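Local coordinates for protein exotoxin 5 (Staphylococcus aureus subsp. aureus COL, PDB 3R2I) that is of unknown function but, as a secreted staphylococcal superantigen-like protein, probably acts on components of the host immune system, at residues Gln176-Ser181 and Asp237-Lys242; Gly117-Ala122 and Gly138-Asn143; Val210-Asp215 and Asn243-Leu248; Gly149-Pro154 and Leu172-Lys177; Tyr134-Ile139 and Arg231-Met236. All coordinates share one frame; numbering follows the deposited sequence.

Contact 1: residues Gln176-Ser181 and Asp237-Lys242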
# COMPACT_ATOMS: atom_id res chain seq x y z
N GLN A 176 -8.28 -9.39 -2.23
CA GLN A 176 -8.24 -10.67 -2.96
C GLN A 176 -6.97 -11.48 -2.83
O GLN A 176 -6.80 -12.51 -3.45
CB GLN A 176 -8.57 -10.42 -4.43
CG GLN A 176 -9.91 -9.68 -4.54
CD GLN A 176 -10.46 -9.59 -5.94
OE1 GLN A 176 -10.68 -10.62 -6.63
NE2 GLN A 176 -10.75 -8.36 -6.36
N LYS A 177 -6.08 -11.03 -1.98
CA LYS A 177 -4.83 -11.70 -1.77
C LYS A 177 -4.81 -12.26 -0.39
O LYS A 177 -5.23 -11.62 0.54
CB LYS A 177 -3.66 -10.73 -1.94
CG LYS A 177 -3.24 -10.50 -3.40
CD LYS A 177 -2.52 -9.14 -3.62
CE LYS A 177 -3.53 -7.99 -4.10
NZ LYS A 177 -4.88 -7.79 -3.36
N GLU A 178 -4.30 -13.46 -0.30
CA GLU A 178 -4.14 -14.17 0.94
C GLU A 178 -3.10 -13.43 1.82
O GLU A 178 -3.26 -13.25 3.01
CB GLU A 178 -3.70 -15.55 0.54
CG GLU A 178 -3.69 -16.58 1.58
CD GLU A 178 -3.57 -17.94 0.94
OE1 GLU A 178 -4.56 -18.70 1.07
OE2 GLU A 178 -2.56 -18.19 0.22
N GLU A 179 -2.03 -12.96 1.20
CA GLU A 179 -1.00 -12.19 1.88
C GLU A 179 -0.98 -10.82 1.23
O GLU A 179 -0.79 -10.72 0.01
CB GLU A 179 0.36 -12.86 1.75
CG GLU A 179 1.50 -11.96 2.19
CD GLU A 179 2.79 -12.73 2.41
OE1 GLU A 179 3.73 -12.52 1.63
OE2 GLU A 179 2.82 -13.58 3.33
N VAL A 180 -1.17 -9.77 2.04
CA VAL A 180 -1.24 -8.39 1.50
C VAL A 180 -0.23 -7.53 2.21
O VAL A 180 0.09 -7.78 3.39
CB VAL A 180 -2.67 -7.77 1.68
CG1 VAL A 180 -3.02 -7.71 3.17
CG2 VAL A 180 -2.80 -6.36 1.04
N SER A 181 0.26 -6.50 1.50
CA SER A 181 1.26 -5.60 2.07
C SER A 181 0.57 -4.43 2.70
O SER A 181 -0.51 -3.99 2.25
CB SER A 181 2.23 -5.07 1.02
OG SER A 181 1.56 -4.33 0.03
N ASP A 237 -1.32 -11.48 6.78
CA ASP A 237 -2.33 -12.39 6.25
C ASP A 237 -3.64 -11.63 6.26
O ASP A 237 -4.10 -11.25 7.33
CB ASP A 237 -2.49 -13.63 7.12
CG ASP A 237 -1.48 -14.68 6.84
OD1 ASP A 237 -0.83 -14.67 5.74
OD2 ASP A 237 -1.41 -15.59 7.70
N SER A 238 -4.26 -11.46 5.10
CA SER A 238 -5.46 -10.65 5.04
C SER A 238 -6.64 -11.21 5.84
O SER A 238 -7.53 -10.47 6.24
CB SER A 238 -5.84 -10.37 3.58
OG SER A 238 -6.32 -11.52 2.95
N LYS A 239 -6.65 -12.51 6.08
CA LYS A 239 -7.75 -13.10 6.82
C LYS A 239 -7.63 -12.79 8.33
O LYS A 239 -8.58 -13.01 9.08
CB LYS A 239 -7.91 -14.62 6.57
CG LYS A 239 -6.92 -15.56 7.29
CD LYS A 239 -5.60 -15.91 6.54
CE LYS A 239 -5.81 -16.95 5.39
NZ LYS A 239 -4.52 -17.37 4.76
N GLN A 240 -6.48 -12.26 8.75
CA GLN A 240 -6.26 -11.92 10.14
C GLN A 240 -6.64 -10.50 10.46
O GLN A 240 -6.50 -10.06 11.59
CB GLN A 240 -4.81 -12.17 10.50
CG GLN A 240 -4.43 -13.64 10.38
CD GLN A 240 -5.24 -14.51 11.32
OE1 GLN A 240 -5.43 -14.17 12.49
NE2 GLN A 240 -5.73 -15.61 10.81
N ILE A 241 -7.07 -9.74 9.47
CA ILE A 241 -7.50 -8.38 9.70
C ILE A 241 -8.93 -8.43 10.25
O ILE A 241 -9.85 -8.93 9.59
CB ILE A 241 -7.53 -7.57 8.38
CG1 ILE A 241 -6.11 -7.45 7.81
CG2 ILE A 241 -8.11 -6.16 8.64
CD1 ILE A 241 -6.07 -6.91 6.39
N LYS A 242 -9.09 -7.98 11.48
CA LYS A 242 -10.39 -7.95 12.13
C LYS A 242 -11.24 -6.80 11.56
O LYS A 242 -12.37 -7.00 11.12
CB LYS A 242 -10.21 -7.76 13.63
CG LYS A 242 -11.51 -7.82 14.43
CD LYS A 242 -11.23 -7.72 15.92
CE LYS A 242 -12.52 -7.73 16.75
NZ LYS A 242 -12.29 -7.65 18.23
O HOH W 1 1.75 -12.90 5.86
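The side chain of Ser238 fits against the bend at Lys177-Glu178, its CB lying 3.9 Å from Val180 CG1 and its hydroxyl reaching back to the main chain. It stands just where the two-stranded antiparallel ribbon of the beta-grasp domain ends: Glu179 and Asp237 form a non-hydrogen-bonded pair, and beyond it the chain turns through the 3-10 segment 238-240 into strand 241-248. Two donors of the same serine grip consecutive carbonyls. Ser238 N binds Glu178 O at 2.9 Å, the N-H pointing almost straight at the oxygen (161°), while Ser238 OG donates to Lys177 O at 2.6 Å in the carbonyl plane. With chi1 at 71°, OG sits between the backbone N and the carbonyl carbon, which brings it in front of this second carbonyl; Ser152 OG is a further partner of the hydroxyl.

On the outer side, Lys239 bends at chi2 and chi3 and runs alongside Glu178. Its ammonium rests on the aliphatic part of the glutamate, NZ 3.4 Å from Glu178 CG, and makes only a long salt bridge to OE1; Glu178 OE2 is held by Val144 N. The carboxylates of Glu179 and Asp237 lie on the same face of the ribbon, and a water probably eases their mutual repulsion by donating to Glu179 OE2 at 2.8 Å and to Asp237 OD1 at 3.1 Å.

Contact 2: residues Gly117-Ala122 and Gly138-Asn143; sequences GLDVFA and GITKKN
Asp119 O accepts a hydrogen bond from Thr140 N at 2.9 Å, and the same residue returns the bond from its own amide, Asp119 N lying 2.9 Å from Thr140 O with an almost straight N-H...O angle (176°). Ile139 CA also approaches Asp119 O, adding a CA-H...O contact to that oxygen. Bonds on each side of this hydrogen-bonded pair continue the ladder: Phe121 N to Gly138 O, and Lys142 N to Gly117 O at 3.0 Å, the latter approaching nearly along the C=O axis.

The Asp119 and Thr140 side chains share one face of the sheet, where Thr140 OG1 comes within 3.3 Å of Asp119 CB. The aspartate carboxylate lies across the start of the Lys142 side chain at about a right angle, OD2 3.4 Å from Lys142 CA. A water links OD2 to Asn143 N, whereas OD1 is held by Thr75 OG1 and Asn76 N, so both oxygens have partners that fix the group. The Lys142 chain runs extended over Gly117 toward Asn76 OD1.

On the other face, Ile139 divides its branches: CG2 meets Leu118 CD2 at 4.0 Å, and CG1 lies beside Val120 CG2 at 4.1 Å, with Val101 and Leu90 nearby. Gly117 and Leu118 both face Ile77, forming a G1 beta bulge where the chain turns a corner, an arrangement at home in the curled, mixed sheet of the OB-fold domain, in which strands 118-120 and 133-141 are antiparallel neighbours.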
# COMPACT_ATOMS: atom_id res chain seq x y z
N GLY A 117 6.86 -17.02 -7.94
CA GLY A 117 5.53 -16.84 -7.39
C GLY A 117 5.32 -15.58 -6.57
O GLY A 117 4.58 -15.58 -5.59
N LEU A 118 5.95 -14.48 -6.97
CA LEU A 118 5.79 -13.25 -6.21
C LEU A 118 4.74 -12.33 -6.82
O LEU A 118 4.55 -12.32 -8.04
CB LEU A 118 7.12 -12.50 -6.12
CG LEU A 118 8.28 -13.18 -5.42
CD1 LEU A 118 9.52 -12.30 -5.64
CD2 LEU A 118 7.99 -13.41 -3.91
N ASP A 119 4.03 -11.62 -5.96
CA ASP A 119 3.07 -10.62 -6.36
C ASP A 119 3.64 -9.29 -5.96
O ASP A 119 4.29 -9.18 -4.92
CB ASP A 119 1.73 -10.75 -5.63
CG ASP A 119 0.91 -11.91 -6.12
OD1 ASP A 119 1.23 -12.51 -7.17
OD2 ASP A 119 -0.09 -12.21 -5.43
N VAL A 120 3.35 -8.25 -6.74
CA VAL A 120 3.85 -6.93 -6.44
C VAL A 120 2.79 -5.86 -6.56
O VAL A 120 2.06 -5.82 -7.54
CB VAL A 120 5.09 -6.56 -7.32
CG1 VAL A 120 5.43 -5.13 -7.18
CG2 VAL A 120 6.34 -7.45 -6.93
N PHE A 121 2.67 -5.02 -5.53
CA PHE A 121 1.76 -3.90 -5.55
C PHE A 121 2.67 -2.74 -5.82
O PHE A 121 3.54 -2.41 -5.01
CB PHE A 121 0.98 -3.71 -4.27
CG PHE A 121 0.05 -2.53 -4.33
CD1 PHE A 121 -1.15 -2.62 -5.00
CD2 PHE A 121 0.38 -1.34 -3.75
CE1 PHE A 121 -2.00 -1.53 -5.08
CE2 PHE A 121 -0.47 -0.26 -3.81
CZ PHE A 121 -1.65 -0.36 -4.48
N ALA A 122 2.48 -2.10 -6.95
CA ALA A 122 3.39 -1.03 -7.36
C ALA A 122 2.74 0.31 -7.45
O ALA A 122 1.62 0.46 -7.93
CB ALA A 122 4.03 -1.39 -8.71
N GLY A 138 6.18 -3.69 -1.50
CA GLY A 138 4.95 -4.24 -2.00
C GLY A 138 5.00 -5.68 -2.50
O GLY A 138 4.09 -6.11 -3.22
N ILE A 139 6.00 -6.43 -2.04
CA ILE A 139 6.23 -7.81 -2.49
C ILE A 139 5.61 -8.80 -1.55
O ILE A 139 5.89 -8.78 -0.37
CB ILE A 139 7.74 -8.06 -2.57
CG1 ILE A 139 8.40 -7.00 -3.46
CG2 ILE A 139 8.07 -9.46 -3.10
CD1 ILE A 139 9.90 -6.82 -3.14
N THR A 140 4.73 -9.65 -2.07
CA THR A 140 4.06 -10.68 -1.28
C THR A 140 4.14 -12.00 -1.99
O THR A 140 4.50 -12.04 -3.15
CB THR A 140 2.55 -10.35 -1.10
OG1 THR A 140 1.97 -10.12 -2.39
CG2 THR A 140 2.34 -9.09 -0.21
N LYS A 141 3.84 -13.08 -1.30
CA LYS A 141 3.79 -14.39 -1.90
C LYS A 141 2.40 -14.57 -2.50
O LYS A 141 1.40 -14.26 -1.86
CB LYS A 141 4.06 -15.47 -0.86
CG LYS A 141 5.49 -15.47 -0.36
CD LYS A 141 5.78 -16.69 0.58
CE LYS A 141 7.22 -16.62 1.09
NZ LYS A 141 7.55 -17.73 2.02
N LYS A 142 2.34 -15.07 -3.73
CA LYS A 142 1.04 -15.25 -4.39
C LYS A 142 0.15 -16.23 -3.64
O LYS A 142 0.64 -17.05 -2.84
CB LYS A 142 1.22 -15.76 -5.82
CG LYS A 142 1.59 -17.26 -5.91
CD LYS A 142 1.80 -17.67 -7.36
CE LYS A 142 2.04 -19.17 -7.49
NZ LYS A 142 2.37 -19.55 -8.91
N ASN A 143 -1.15 -16.19 -3.93
CA ASN A 143 -2.09 -17.13 -3.28
C ASN A 143 -1.75 -18.55 -3.64
O ASN A 143 -1.44 -18.82 -4.80
CB ASN A 143 -3.53 -16.90 -3.74
CG ASN A 143 -4.09 -15.58 -3.30
OD1 ASN A 143 -3.43 -14.81 -2.61
ND2 ASN A 143 -5.33 -15.29 -3.72
O HOH W 2 -2.18 -14.39 -6.03

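Contact 3: residues Val210-Asp215 and Asn243-Leu248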
# COMPACT_ATOMS: atom_id res chain seq x y z
N VAL A 210 -6.27 2.78 11.27
CA VAL A 210 -5.91 1.72 12.20
C VAL A 210 -6.44 0.39 11.66
O VAL A 210 -7.65 0.20 11.48
CB VAL A 210 -6.48 1.92 13.64
CG1 VAL A 210 -6.17 0.69 14.47
CG2 VAL A 210 -5.89 3.16 14.32
N ILE A 211 -5.51 -0.54 11.43
CA ILE A 211 -5.84 -1.87 10.97
C ILE A 211 -5.70 -2.76 12.17
O ILE A 211 -4.59 -2.97 12.65
CB ILE A 211 -4.87 -2.34 9.93
CG1 ILE A 211 -4.94 -1.40 8.71
CG2 ILE A 211 -5.17 -3.78 9.57
CD1 ILE A 211 -3.74 -1.48 7.74
N ASN A 212 -6.82 -3.27 12.67
CA ASN A 212 -6.81 -4.15 13.81
C ASN A 212 -6.75 -5.59 13.37
O ASN A 212 -7.52 -5.99 12.53
CB ASN A 212 -8.05 -3.90 14.65
CG ASN A 212 -8.08 -2.51 15.21
OD1 ASN A 212 -8.89 -1.68 14.77
ND2 ASN A 212 -7.20 -2.23 16.15
N MET A 213 -5.82 -6.34 13.94
CA MET A 213 -5.64 -7.76 13.66
C MET A 213 -6.43 -8.62 14.67
O MET A 213 -6.64 -8.20 15.81
CB MET A 213 -4.15 -8.12 13.73
CG MET A 213 -3.28 -7.21 12.90
SD MET A 213 -3.83 -7.10 11.18
CE MET A 213 -3.46 -8.76 10.60
N LYS A 214 -6.85 -9.82 14.27
CA LYS A 214 -7.62 -10.69 15.17
C LYS A 214 -6.86 -11.00 16.47
O LYS A 214 -7.48 -11.21 17.51
CB LYS A 214 -8.12 -11.94 14.43
CG LYS A 214 -9.15 -11.57 13.35
CD LYS A 214 -9.67 -12.80 12.57
CE LYS A 214 -10.66 -12.39 11.49
NZ LYS A 214 -11.01 -13.54 10.59
N ASP A 215 -5.54 -10.98 16.36
CA ASP A 215 -4.55 -11.06 17.46
C ASP A 215 -4.72 -9.94 18.44
O ASP A 215 -4.08 -9.90 19.47
CB ASP A 215 -3.16 -10.70 16.89
CG ASP A 215 -2.37 -11.88 16.53
OD1 ASP A 215 -2.77 -12.98 16.95
OD2 ASP A 215 -1.31 -11.69 15.87
N ASN A 243 -10.69 -5.60 11.58
CA ASN A 243 -11.38 -4.44 11.06
C ASN A 243 -10.41 -3.31 10.77
O ASN A 243 -9.24 -3.38 11.14
CB ASN A 243 -12.47 -3.97 12.04
CG ASN A 243 -11.90 -3.57 13.38
OD1 ASN A 243 -11.96 -4.32 14.33
ND2 ASN A 243 -11.27 -2.43 13.42
N ILE A 244 -10.89 -2.31 10.06
CA ILE A 244 -10.09 -1.17 9.72
C ILE A 244 -10.89 0.05 10.10
O ILE A 244 -12.06 0.19 9.75
CB ILE A 244 -9.72 -1.10 8.23
CG1 ILE A 244 -9.09 -2.40 7.75
CG2 ILE A 244 -8.79 0.11 7.97
CD1 ILE A 244 -8.91 -2.41 6.19
N GLU A 245 -10.26 0.94 10.84
CA GLU A 245 -10.93 2.14 11.28
C GLU A 245 -10.13 3.35 10.90
O GLU A 245 -8.94 3.41 11.15
CB GLU A 245 -11.04 2.12 12.80
CG GLU A 245 -11.79 0.96 13.39
CD GLU A 245 -11.61 0.86 14.93
OE1 GLU A 245 -10.56 1.31 15.48
OE2 GLU A 245 -12.51 0.28 15.59
N VAL A 246 -10.77 4.33 10.30
CA VAL A 246 -10.12 5.57 9.96
C VAL A 246 -10.78 6.68 10.78
O VAL A 246 -12.01 6.74 10.88
CB VAL A 246 -10.26 5.89 8.46
CG1 VAL A 246 -9.63 7.24 8.13
CG2 VAL A 246 -9.63 4.77 7.63
N ASN A 247 -9.94 7.53 11.37
CA ASN A 247 -10.37 8.67 12.14
C ASN A 247 -9.89 9.90 11.40
O ASN A 247 -8.70 10.01 11.09
CB ASN A 247 -9.75 8.68 13.53
CG ASN A 247 -10.05 7.40 14.30
OD1 ASN A 247 -11.19 7.05 14.53
ND2 ASN A 247 -9.00 6.71 14.73
N LEU A 248 -10.83 10.78 11.08
CA LEU A 248 -10.58 12.04 10.41
C LEU A 248 -10.81 13.09 11.48
O LEU A 248 -11.96 13.41 11.82
CB LEU A 248 -11.54 12.22 9.25
CG LEU A 248 -11.40 11.18 8.14
CD1 LEU A 248 -12.38 11.45 7.05
CD2 LEU A 248 -9.99 11.18 7.57
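Ile211 and Ile244 form the tightly packed side of this strand pair, CG1 of the first meeting CG2 of the second at 4.2 Å. Ile244 CG2 also rests on Val210 O, 3.7 Å away. Helix 182-197 lies against this face, with Leu185 touching Ile211 and Ile189 touching Ile244. The backbones between the faces are joined by two hydrogen-bonded pairs. Val210 N reaches Glu245 O at 2.7 Å and Glu245 N returns the bond, whereas at Asn212-Asn243 one bond is sound and the other, Asn243 N to Asn212 O at 3.3 Å, is weak.

These strands, 207-213 and 241-248, are antiparallel neighbours in the mixed five-stranded sheet of the beta-grasp domain, the helix packing on one face.

The opposite face is polar and partly exposed at Asn212, Asn243 and Glu245, although Val210 on the same face is buried. Asn243 ND2 donates to Asn212 OD1 at 2.8 Å, but the bond is bent (135° at the hydrogen) and the amide planes are turned 52° apart. Asn243 CG occupies the position between backbone N and carbonyl carbon (chi1 61°), which swings the amide toward Asn212. Glu245 OE1 stands 3.5 Å from the same Asn212 OD1, an approach of two acceptors without a bond; the extended glutamate side chain also touches Lys159.

Contact 4: residues Gly149-Pro154 and Leu172-Lys177; sequences GFVSNP and LFFIQK
Ser152 and Ile175 are joined by a reciprocal pair of backbone hydrogen bonds, Ser152 N to Ile175 O at 2.8 Å and Ile175 N to Ser152 O at 2.9 Å. A third bond uses a side chain: Asn153 ND2 donates to Phe173 O at 3.1 Å, the oxygen lying in the amide plane while the nitrogen stands above the carbonyl plane.

Aromatic contacts flank the bridge. The Asn153 amide lies over one face of the Phe174 ring, the planes 28° apart, and Val151 CG1 meets Phe174 CD1 at 3.6 Å. A chi1 of -176° turns the Phe150 ring toward Lys177, bringing CE2 within 3.2 Å of Lys177 O, and the ring presents its edge to Ile175 O.

Apolar contact closes the inner side, where Pro154 CG touches Ile175 CD1 at 3.9 Å and Ile241 backs both residues. The arrangement is a single antiparallel bridge between the loop entering strand 155-160 and the loop leaving strand 167-172, antiparallel neighbours in the beta-grasp sheet.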
# COMPACT_ATOMS: atom_id res chain seq x y z
N GLY A 149 -11.06 -20.70 -3.77
CA GLY A 149 -11.49 -19.30 -3.77
C GLY A 149 -11.05 -18.49 -2.54
O GLY A 149 -11.07 -19.01 -1.42
N PHE A 150 -10.65 -17.23 -2.76
CA PHE A 150 -10.20 -16.36 -1.66
C PHE A 150 -10.53 -14.88 -1.85
O PHE A 150 -10.11 -14.24 -2.84
CB PHE A 150 -8.68 -16.43 -1.42
CG PHE A 150 -8.24 -15.61 -0.22
CD1 PHE A 150 -7.99 -16.23 1.00
CD2 PHE A 150 -8.16 -14.23 -0.28
CE1 PHE A 150 -7.63 -15.50 2.11
CE2 PHE A 150 -7.82 -13.49 0.82
CZ PHE A 150 -7.55 -14.13 2.02
N VAL A 151 -11.19 -14.34 -0.84
CA VAL A 151 -11.58 -12.96 -0.77
C VAL A 151 -11.78 -12.69 0.69
O VAL A 151 -12.41 -13.47 1.37
CB VAL A 151 -12.93 -12.68 -1.49
CG1 VAL A 151 -13.29 -11.22 -1.37
CG2 VAL A 151 -12.88 -13.10 -2.96
N SER A 152 -11.18 -11.62 1.19
CA SER A 152 -11.36 -11.18 2.57
C SER A 152 -12.23 -9.94 2.43
O SER A 152 -12.16 -9.22 1.43
CB SER A 152 -10.03 -10.80 3.24
OG SER A 152 -9.12 -11.88 3.29
N ASN A 153 -13.04 -9.67 3.43
CA ASN A 153 -13.94 -8.54 3.37
C ASN A 153 -14.07 -7.92 4.76
O ASN A 153 -15.12 -8.00 5.39
CB ASN A 153 -15.28 -9.05 2.83
CG ASN A 153 -16.36 -7.96 2.79
OD1 ASN A 153 -17.53 -8.26 2.99
ND2 ASN A 153 -15.97 -6.70 2.62
N PRO A 154 -12.96 -7.38 5.29
CA PRO A 154 -12.97 -6.75 6.59
C PRO A 154 -13.77 -5.46 6.57
O PRO A 154 -13.80 -4.77 5.57
CB PRO A 154 -11.50 -6.44 6.85
CG PRO A 154 -10.90 -6.32 5.52
CD PRO A 154 -11.60 -7.41 4.73
N LEU A 172 -17.11 -0.52 1.66
CA LEU A 172 -16.97 -1.92 1.32
C LEU A 172 -15.57 -2.15 0.73
O LEU A 172 -15.24 -1.70 -0.36
CB LEU A 172 -18.08 -2.33 0.38
CG LEU A 172 -18.35 -3.82 0.20
CD1 LEU A 172 -18.77 -4.47 1.57
CD2 LEU A 172 -19.42 -4.06 -0.87
N PHE A 173 -14.79 -2.94 1.45
CA PHE A 173 -13.42 -3.20 1.10
C PHE A 173 -13.13 -4.71 0.92
O PHE A 173 -13.22 -5.47 1.85
CB PHE A 173 -12.61 -2.62 2.28
CG PHE A 173 -11.17 -2.50 2.02
CD1 PHE A 173 -10.68 -1.43 1.31
CD2 PHE A 173 -10.28 -3.42 2.53
CE1 PHE A 173 -9.33 -1.31 1.08
CE2 PHE A 173 -8.93 -3.30 2.30
CZ PHE A 173 -8.46 -2.26 1.55
N PHE A 174 -12.76 -5.13 -0.28
CA PHE A 174 -12.42 -6.52 -0.55
C PHE A 174 -10.91 -6.67 -0.72
O PHE A 174 -10.28 -5.81 -1.31
CB PHE A 174 -13.10 -7.01 -1.82
CG PHE A 174 -14.62 -7.12 -1.72
CD1 PHE A 174 -15.19 -8.17 -1.03
CD2 PHE A 174 -15.45 -6.21 -2.36
CE1 PHE A 174 -16.57 -8.30 -0.94
CE2 PHE A 174 -16.82 -6.34 -2.29
CZ PHE A 174 -17.38 -7.40 -1.58
N ILE A 175 -10.33 -7.73 -0.20
CA ILE A 175 -8.90 -7.95 -0.38
C ILE A 175 -8.84 -9.31 -1.03
O ILE A 175 -9.30 -10.28 -0.44
CB ILE A 175 -8.13 -8.00 0.94
CG1 ILE A 175 -8.45 -6.78 1.79
CG2 ILE A 175 -6.61 -8.18 0.63
CD1 ILE A 175 -7.84 -6.81 3.18
N GLN A 176 -8.28 -9.39 -2.23
CA GLN A 176 -8.24 -10.67 -2.96
C GLN A 176 -6.97 -11.48 -2.83
O GLN A 176 -6.80 -12.51 -3.45
CB GLN A 176 -8.57 -10.42 -4.43
CG GLN A 176 -9.91 -9.68 -4.54
CD GLN A 176 -10.46 -9.59 -5.94
OE1 GLN A 176 -10.68 -10.62 -6.63
NE2 GLN A 176 -10.75 -8.36 -6.36
N LYS A 177 -6.08 -11.03 -1.98
CA LYS A 177 -4.83 -11.70 -1.77
C LYS A 177 -4.81 -12.26 -0.39
O LYS A 177 -5.23 -11.62 0.54
CB LYS A 177 -3.66 -10.73 -1.94
CG LYS A 177 -3.24 -10.50 -3.40
CD LYS A 177 -2.52 -9.14 -3.62
CE LYS A 177 -3.53 -7.99 -4.10
NZ LYS A 177 -4.88 -7.79 -3.36
O HOH W 3 -15.75 -3.97 4.14

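Contact 5: residues Tyr134-Ile139 and Arg231-Met236; sequences YSVGGI and RMFDVM
Phe233 lays its ring against the Val136-Gly137 backbone and the valine side chain. Its CB leads to CG anti to the carbonyl carbon (chi1 -61°), and the ring beyond is directed at the glycine. CD1 passes 3.7 Å from Gly137 CA and CE1 comes closer, at 3.5 Å, so that the glycine sits over one face, offset toward the rim, in a CH-pi contact 3.8 Å from the centroid. At the far end CE2 and CZ both meet Val136 CG1, CZ at 3.6 Å. The Phe233 side chain also touches Asp107.

Met232 complements this from its backbone and its thioether. Gly138 N donates to Met232 O at 2.9 Å, nearly in line with the carbonyl, and Gly137 CA makes a CA-H...O contact to the same oxygen. The extended methionine chain brings SD to 3.8 Å from Val136 CB. A water donates to both Ile139 O and Phe233 O, while Val235 CG2 packs on Ile139 O. Gly137 and Gly138 both have positive phi, and here strand 133-141 is broken.

The contact is a buried interdomain junction, joining the OB-fold strand 133-141 to the loop before strand 235-237 of the beta-grasp domain, in the two-domain architecture of staphylococcal superantigens and their relatives.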
# COMPACT_ATOMS: atom_id res chain seq x y z
N TYR A 134 9.06 2.80 -11.19
CA TYR A 134 10.00 2.63 -10.11
C TYR A 134 9.19 2.64 -8.83
O TYR A 134 8.62 3.68 -8.50
CB TYR A 134 11.00 3.81 -10.11
CG TYR A 134 11.95 3.84 -11.27
CD1 TYR A 134 13.25 4.32 -11.12
CD2 TYR A 134 11.59 3.34 -12.52
CE1 TYR A 134 14.12 4.37 -12.21
CE2 TYR A 134 12.48 3.37 -13.59
CZ TYR A 134 13.73 3.90 -13.42
OH TYR A 134 14.59 3.94 -14.50
N SER A 135 9.09 1.50 -8.13
CA SER A 135 8.30 1.42 -6.88
C SER A 135 9.14 0.81 -5.76
O SER A 135 10.18 0.21 -6.05
CB SER A 135 6.99 0.63 -7.10
OG SER A 135 6.19 0.56 -5.90
N VAL A 136 8.72 1.05 -4.51
CA VAL A 136 9.39 0.53 -3.34
C VAL A 136 8.54 -0.54 -2.63
O VAL A 136 7.37 -0.31 -2.32
CB VAL A 136 9.73 1.65 -2.32
CG1 VAL A 136 10.43 1.08 -1.10
CG2 VAL A 136 10.60 2.73 -2.94
N GLY A 137 9.11 -1.72 -2.41
CA GLY A 137 8.41 -2.79 -1.68
C GLY A 137 7.19 -3.40 -2.31
O GLY A 137 7.15 -3.61 -3.53
N GLY A 138 6.18 -3.69 -1.50
CA GLY A 138 4.95 -4.24 -2.00
C GLY A 138 5.00 -5.68 -2.50
O GLY A 138 4.09 -6.11 -3.22
N ILE A 139 6.00 -6.43 -2.04
CA ILE A 139 6.23 -7.81 -2.49
C ILE A 139 5.61 -8.80 -1.55
O ILE A 139 5.89 -8.78 -0.37
CB ILE A 139 7.74 -8.06 -2.57
CG1 ILE A 139 8.40 -7.00 -3.46
CG2 ILE A 139 8.07 -9.46 -3.10
CD1 ILE A 139 9.90 -6.82 -3.14
N ARG A 231 8.20 0.67 5.86
CA ARG A 231 6.95 -0.00 6.13
C ARG A 231 6.30 -0.49 4.85
O ARG A 231 5.37 -1.27 4.87
CB ARG A 231 6.06 0.89 6.96
CG ARG A 231 6.69 1.20 8.33
CD ARG A 231 5.81 2.18 9.11
NE ARG A 231 4.56 1.59 9.57
CZ ARG A 231 3.52 2.28 10.07
NH1 ARG A 231 3.50 3.61 10.08
NH2 ARG A 231 2.45 1.62 10.52
N MET A 232 6.83 -0.06 3.72
CA MET A 232 6.33 -0.51 2.44
C MET A 232 6.70 -1.98 2.17
O MET A 232 6.29 -2.55 1.14
CB MET A 232 6.86 0.39 1.32
CG MET A 232 6.29 1.78 1.35
SD MET A 232 6.89 2.76 -0.02
CE MET A 232 6.04 4.30 0.38
N PHE A 233 7.48 -2.59 3.07
CA PHE A 233 7.84 -4.01 2.94
C PHE A 233 7.05 -4.91 3.86
O PHE A 233 7.04 -6.11 3.66
CB PHE A 233 9.33 -4.23 3.16
CG PHE A 233 10.17 -3.50 2.17
CD1 PHE A 233 10.59 -4.12 1.02
CD2 PHE A 233 10.44 -2.16 2.35
CE1 PHE A 233 11.31 -3.42 0.08
CE2 PHE A 233 11.17 -1.45 1.41
CZ PHE A 233 11.61 -2.07 0.29
N ASP A 234 6.41 -4.35 4.89
CA ASP A 234 5.63 -5.17 5.81
C ASP A 234 4.46 -5.82 5.09
O ASP A 234 3.76 -5.21 4.29
CB ASP A 234 5.06 -4.35 6.96
CG ASP A 234 6.11 -3.72 7.82
OD1 ASP A 234 7.33 -3.85 7.56
OD2 ASP A 234 5.69 -3.08 8.79
N VAL A 235 4.20 -7.04 5.53
CA VAL A 235 3.21 -7.92 4.99
C VAL A 235 2.36 -8.54 6.11
O VAL A 235 2.80 -8.57 7.26
CB VAL A 235 4.04 -8.96 4.21
CG1 VAL A 235 3.79 -10.41 4.63
CG2 VAL A 235 4.08 -8.65 2.78
N MET A 236 1.16 -9.00 5.78
CA MET A 236 0.30 -9.65 6.76
C MET A 236 -0.71 -10.55 6.05
O MET A 236 -0.90 -10.41 4.85
CB MET A 236 -0.45 -8.59 7.56
CG MET A 236 -1.54 -7.90 6.74
SD MET A 236 -2.15 -6.36 7.47
CE MET A 236 -0.75 -5.28 7.10
O HOH W 4 7.33 -6.88 0.82

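How the contacts relate
Contacts 2 and 5 share Gly138 and Ile139, so strand 133-141 pairs within the OB-fold domain and also meets the beta-grasp domain; their centres are about 9 Å apart. Contact 1 carries this junction further: Asn143 OD1 of contact 2 lies 2.8 Å from Glu178 N, and Val180 O is 2.9 Å from Met236 N of contact 5. Contacts 1 and 4 share Gln176 and Lys177, with Ser238 OG 2.8 Å from Ser152 OG. From contact 1 the chain continues along strand 241-248 into contact 3, where Lys242 N probably bonds Asn212 O. Contacts 2 and 3, in different domains, do not touch; their centres are about 23 Å apart.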